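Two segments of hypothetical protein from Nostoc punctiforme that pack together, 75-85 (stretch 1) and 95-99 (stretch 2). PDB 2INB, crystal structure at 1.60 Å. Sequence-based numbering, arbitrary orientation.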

ATOM      1  N   THR A  75       3.720  -1.696  -2.158  1.00 14.94           N
ATOM      2  CA  THR A  75       3.125  -0.825  -3.174  1.00 13.88           C
ATOM      3  C   THR A  75       1.939  -1.511  -3.819  1.00 15.68           C
ATOM      4  O   THR A  75       0.904  -0.884  -4.039  1.00 16.13           O
ATOM      5  CB  THR A  75       4.191  -0.448  -4.210  1.00 13.56           C
ATOM      6  OG1 THR A  75       5.222   0.315  -3.545  1.00 17.64           O
ATOM      7  CG2 THR A  75       3.625   0.307  -5.444  1.00 17.64           C
ATOM      8  N   ALA A  76       2.061  -2.808  -4.108  1.00 15.43           N
ATOM      9  CA  ALA A  76       0.958  -3.529  -4.737  1.00 16.56           C
ATOM     10  C   ALA A  76      -0.296  -3.524  -3.872  1.00 15.53           C
ATOM     11  O   ALA A  76      -1.424  -3.406  -4.363  1.00 15.34           O
ATOM     12  CB  ALA A  76       1.342  -4.998  -5.085  1.00 16.87           C
ATOM     13  N   LEU A  77      -0.092  -3.709  -2.579  1.00 14.10           N
ATOM     14  CA  LEU A  77      -1.200  -3.746  -1.613  1.00 14.75           C
ATOM     15  C   LEU A  77      -1.843  -2.368  -1.478  1.00 14.60           C
ATOM     16  O   LEU A  77      -3.063  -2.229  -1.461  1.00 15.10           O
ATOM     17  CB  LEU A  77      -0.684  -4.241  -0.264  1.00 14.90           C
ATOM     18  CG  LEU A  77      -1.727  -4.281   0.845  1.00 14.01           C
ATOM     19  CD1 LEU A  77      -2.876  -5.299   0.452  1.00 17.04           C
ATOM     20  CD2 LEU A  77      -1.071  -4.731   2.200  1.00 14.84           C
ATOM     21  N   GLY A  78      -1.028  -1.335  -1.338  1.00 13.35           N
ATOM     22  CA  GLY A  78      -1.585   0.041  -1.212  1.00 13.10           C
ATOM     23  C   GLY A  78      -2.377   0.416  -2.458  1.00 13.18           C
ATOM     24  O   GLY A  78      -3.488   0.993  -2.382  1.00 14.20           O
ATOM     25  N   GLN A  79      -1.794   0.150  -3.632  1.00 13.34           N
ATOM     26  CA  GLN A  79      -2.503   0.368  -4.878  1.00 14.77           C
ATOM     27  C   GLN A  79      -3.802  -0.405  -4.908  1.00 13.95           C
ATOM     28  O   GLN A  79      -4.868   0.100  -5.329  1.00 14.64           O
ATOM     29  CB  GLN A  79      -1.610  -0.038  -6.068  1.00 14.90           C
ATOM     30  CG  GLN A  79      -0.534   0.975  -6.369  1.00 15.09           C
ATOM     31  CD  GLN A  79       0.435   0.557  -7.429  1.00 20.33           C
ATOM     32  OE1 GLN A  79       0.567  -0.625  -7.720  1.00 23.31           O
ATOM     33  NE2 GLN A  79       1.234   1.519  -7.893  1.00 24.87           N
ATOM     34  N   PHE A  80      -3.744  -1.662  -4.489  1.00 13.15           N
ATOM     35  CA  PHE A  80      -4.951  -2.492  -4.519  1.00 15.14           C
ATOM     36  C   PHE A  80      -6.076  -1.845  -3.682  1.00 15.51           C
ATOM     37  O   PHE A  80      -7.242  -1.676  -4.112  1.00 14.62           O
ATOM     38  CB  PHE A  80      -4.679  -3.924  -4.031  1.00 15.67           C
ATOM     39  CG  PHE A  80      -5.895  -4.787  -4.108  1.00 13.44           C
ATOM     40  CD1 PHE A  80      -6.209  -5.508  -5.275  1.00 14.86           C
ATOM     41  CD2 PHE A  80      -6.769  -4.916  -3.032  1.00 15.53           C
ATOM     42  CE1 PHE A  80      -7.342  -6.278  -5.349  1.00 14.98           C
ATOM     43  CE2 PHE A  80      -7.928  -5.702  -3.134  1.00 16.37           C
ATOM     44  CZ  PHE A  80      -8.212  -6.379  -4.290  1.00 15.18           C
ATOM     45  N   ILE A  81      -5.708  -1.425  -2.472  1.00 13.83           N
ATOM     46  CA  ILE A  81      -6.698  -0.859  -1.542  1.00 14.94           C
ATOM     47  C   ILE A  81      -7.287   0.430  -2.126  1.00 13.44           C
ATOM     48  O   ILE A  81      -8.520   0.699  -2.084  1.00 14.31           O
ATOM     49  CB  ILE A  81      -6.059  -0.686  -0.137  1.00 15.84           C
ATOM     50  CG1 ILE A  81      -5.882  -2.078   0.491  1.00 17.69           C
ATOM     51  CG2 ILE A  81      -6.921   0.227   0.798  1.00 14.91           C
ATOM     52  CD1 ILE A  81      -4.997  -2.094   1.689  1.00 24.47           C
ATOM     53  N   ASN A  82      -6.391   1.275  -2.646  1.00 13.85           N
ATOM     54  CA  ASN A  82      -6.861   2.560  -3.164  1.00 13.67           C
ATOM     55  C   ASN A  82      -7.676   2.402  -4.443  1.00 14.95           C
ATOM     56  O   ASN A  82      -8.735   3.054  -4.580  1.00 15.19           O
ATOM     57  CB  ASN A  82      -5.684   3.497  -3.357  1.00 14.09           C
ATOM     58  CG  ASN A  82      -5.184   4.086  -2.067  1.00 15.23           C
ATOM     59  OD1 ASN A  82      -5.938   4.253  -1.115  1.00 15.56           O
ATOM     60  ND2 ASN A  82      -3.892   4.453  -2.051  1.00 16.19           N
ATOM     61  N   TYR A  83      -7.211   1.548  -5.371  1.00 13.47           N
ATOM     62  CA  TYR A  83      -7.988   1.345  -6.578  1.00 14.24           C
ATOM     63  C   TYR A  83      -9.349   0.728  -6.234  1.00 14.15           C
ATOM     64  O   TYR A  83     -10.350   1.058  -6.858  1.00 14.99           O
ATOM     65  CB  TYR A  83      -7.239   0.470  -7.597  1.00 14.26           C
ATOM     66  CG  TYR A  83      -5.946   1.047  -8.139  1.00 16.82           C
ATOM     67  CD1 TYR A  83      -5.780   2.402  -8.322  1.00 26.66           C
ATOM     68  CD2 TYR A  83      -4.915   0.180  -8.538  1.00 21.04           C
ATOM     69  CE1 TYR A  83      -4.575   2.929  -8.827  1.00 30.19           C
ATOM     70  CE2 TYR A  83      -3.704   0.697  -9.043  1.00 23.77           C
ATOM     71  CZ  TYR A  83      -3.568   2.064  -9.201  1.00 26.20           C
ATOM     72  OH  TYR A  83      -2.384   2.592  -9.710  1.00 36.40           O
ATOM     73  N   ARG A  84      -9.374  -0.198  -5.288  1.00 12.82           N
ATOM     74  CA  ARG A  84     -10.615  -0.867  -4.916  1.00 12.52           C
ATOM     75  C   ARG A  84     -11.584   0.187  -4.367  1.00 14.27           C
ATOM     76  O   ARG A  84     -12.774   0.214  -4.717  1.00 13.93           O
ATOM     77  CB  ARG A  84     -10.349  -1.923  -3.883  1.00 12.37           C
ATOM     78  CG  ARG A  84     -11.635  -2.613  -3.475  1.00 14.18           C
ATOM     79  CD  ARG A  84     -11.384  -3.774  -2.433  1.00 16.02           C
ATOM     80  NE  ARG A  84     -10.756  -3.280  -1.225  1.00 14.29           N
ATOM     81  CZ  ARG A  84     -10.198  -4.061  -0.314  1.00 15.91           C
ATOM     82  NH1 ARG A  84     -10.315  -5.371  -0.420  1.00 15.65           N
ATOM     83  NH2 ARG A  84      -9.569  -3.530   0.704  1.00 17.28           N
ATOM     84  N   GLY A  85     -11.088   1.073  -3.502  1.00 13.84           N
ATOM     85  CA  GLY A  85     -11.945   2.159  -2.965  1.00 12.15           C
ATOM     86  C   GLY A  85     -12.493   3.094  -4.006  1.00 15.76           C
ATOM     87  O   GLY A  85     -13.681   3.419  -4.014  1.00 16.60           O
ATOM     88  N   VAL A  95     -15.147  -5.831 -10.402  1.00 14.86           N
ATOM     89  CA  VAL A  95     -14.383  -6.444  -9.327  1.00 13.55           C
ATOM     90  C   VAL A  95     -12.909  -6.375  -9.626  1.00 15.39           C
ATOM     91  O   VAL A  95     -12.465  -6.805 -10.699  1.00 15.27           O
ATOM     92  CB  VAL A  95     -14.845  -7.872  -9.087  1.00 15.39           C
ATOM     93  CG1 VAL A  95     -14.032  -8.583  -7.960  1.00 15.90           C
ATOM     94  CG2 VAL A  95     -16.385  -7.957  -8.787  1.00 17.36           C
ATOM     95  N   LEU A  96     -12.156  -5.891  -8.628  1.00 14.50           N
ATOM     96  CA  LEU A  96     -10.712  -5.725  -8.745  1.00 13.60           C
ATOM     97  C   LEU A  96      -9.926  -6.978  -8.297  1.00 14.55           C
ATOM     98  O   LEU A  96     -10.172  -7.502  -7.205  1.00 14.43           O
ATOM     99  CB  LEU A  96     -10.206  -4.499  -7.965  1.00 14.88           C
ATOM    100  CG  LEU A  96      -8.685  -4.215  -8.059  1.00 14.97           C
ATOM    101  CD1 LEU A  96      -8.284  -3.733  -9.396  1.00 14.20           C
ATOM    102  CD2 LEU A  96      -8.250  -3.158  -6.982  1.00 15.86           C
ATOM    103  N   TYR A  97      -8.942  -7.369  -9.132  1.00 14.22           N
ATOM    104  CA  TYR A  97      -8.022  -8.452  -8.840  1.00 15.53           C
ATOM    105  C   TYR A  97      -6.561  -7.958  -8.971  1.00 13.92           C
ATOM    106  O   TYR A  97      -6.216  -7.175  -9.846  1.00 15.27           O
ATOM    107  CB  TYR A  97      -8.210  -9.593  -9.870  1.00 14.86           C
ATOM    108  CG  TYR A  97      -9.551 -10.245  -9.747  1.00 12.22           C
ATOM    109  CD1 TYR A  97     -10.672  -9.709 -10.394  1.00 13.99           C
ATOM    110  CD2 TYR A  97      -9.735 -11.390  -8.943  1.00 13.80           C
ATOM    111  CE1 TYR A  97     -11.933 -10.273 -10.223  1.00 16.19           C
ATOM    112  CE2 TYR A  97     -10.995 -11.970  -8.809  1.00 15.60           C
ATOM    113  CZ  TYR A  97     -12.094 -11.400  -9.458  1.00 15.78           C
ATOM    114  OH  TYR A  97     -13.345 -11.986  -9.294  1.00 20.94           O
ATOM    115  N   LEU A  98      -5.718  -8.466  -8.087  1.00 15.10           N
ATOM    116  CA  LEU A  98      -4.272  -8.357  -8.172  1.00 15.81           C
ATOM    117  C   LEU A  98      -3.726  -9.541  -8.933  1.00 12.96           C
ATOM    118  O   LEU A  98      -3.920 -10.687  -8.525  1.00 13.70           O
ATOM    119  CB  LEU A  98      -3.660  -8.370  -6.768  1.00 15.25           C
ATOM    120  CG  LEU A  98      -2.127  -8.370  -6.644  1.00 16.89           C
ATOM    121  CD1 LEU A  98      -1.469  -7.181  -7.370  1.00 18.54           C
ATOM    122  CD2 LEU A  98      -1.653  -8.521  -5.190  1.00 16.48           C
ATOM    123  N   ALA A  99      -3.115  -9.269 -10.076  1.00 13.36           N
ATOM    124  CA  ALA A  99      -2.535 -10.344 -10.889  1.00 13.19           C
ATOM    125  C   ALA A  99      -1.062 -10.587 -10.532  1.00 14.24           C
ATOM    126  O   ALA A  99      -0.290  -9.645 -10.538  1.00 16.09           O
ATOM    127  CB  ALA A  99      -2.666 -10.026 -12.366  1.00 15.10           C
TER

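Helix 75-85 lies against strand 95-99 almost antiparallel, their N-to-C directions 169° apart and their axes approaching to 9.0 Å. No hydrogen bond crosses between them. The helix satisfies its own backbone through i to i-4 bonds such as Arg84 N to Phe80 O (2.8 Å), so what joins the two stretches is apolar packing, which buries 298 Å² in all. Leu96 has the largest covered area (98 Å²), then Phe80 (77 Å²) and Leu98 (56 Å²), all buried apolar residues.

The strand's alternation decides which side chains face the helix. Leu96 and Leu98 direct their CA-to-CB bonds toward the helix, whereas that of Tyr97 points away. Both leucines adopt the tp rotamer, a low-strain form common for this branched side chain. In Leu96 (chi1 -178°, chi2 71°) it places Leu96 CD2 in a pocket lined by one turn of helix: 3.4 Å from Phe80 O, 3.8 Å from Tyr83 CB and 3.6 Å from Arg84 N. The carbonyl and amide it touches are already paired with each other.

Leu96 CD2 also sits over one face of the Phe80 ring, 3.9 Å from the ring centroid and 27° off the normal, a CH-pi contact. The CA-to-CB bond of Phe80 points toward the strand, and chi1 at -178° (t) lays the ring along it, with chi2 at 88°, the usual perpendicular setting. The ring edge meets the strand backbone, Phe80 CE1 4.1 Å from Tyr97 C, while Phe80 CD1 lies 4.1 Å from Leu98 CB. A flat, wide side chain thus reaches both leucines.

One turn earlier, Ala76 contributes its methyl: Ala76 CB lies 4.2 Å from Leu98 CD1. Tyr83 and Arg84 are partly exposed, which suits their polar ends. Tyr83, at chi1 -63° (m), leads its ring away from the strand; Arg84 CB lies 3.9 Å from Leu96 CD2, and the chain extends through t at chi1 and chi2, then turns at chi3 (59°, p), its charged end leading away.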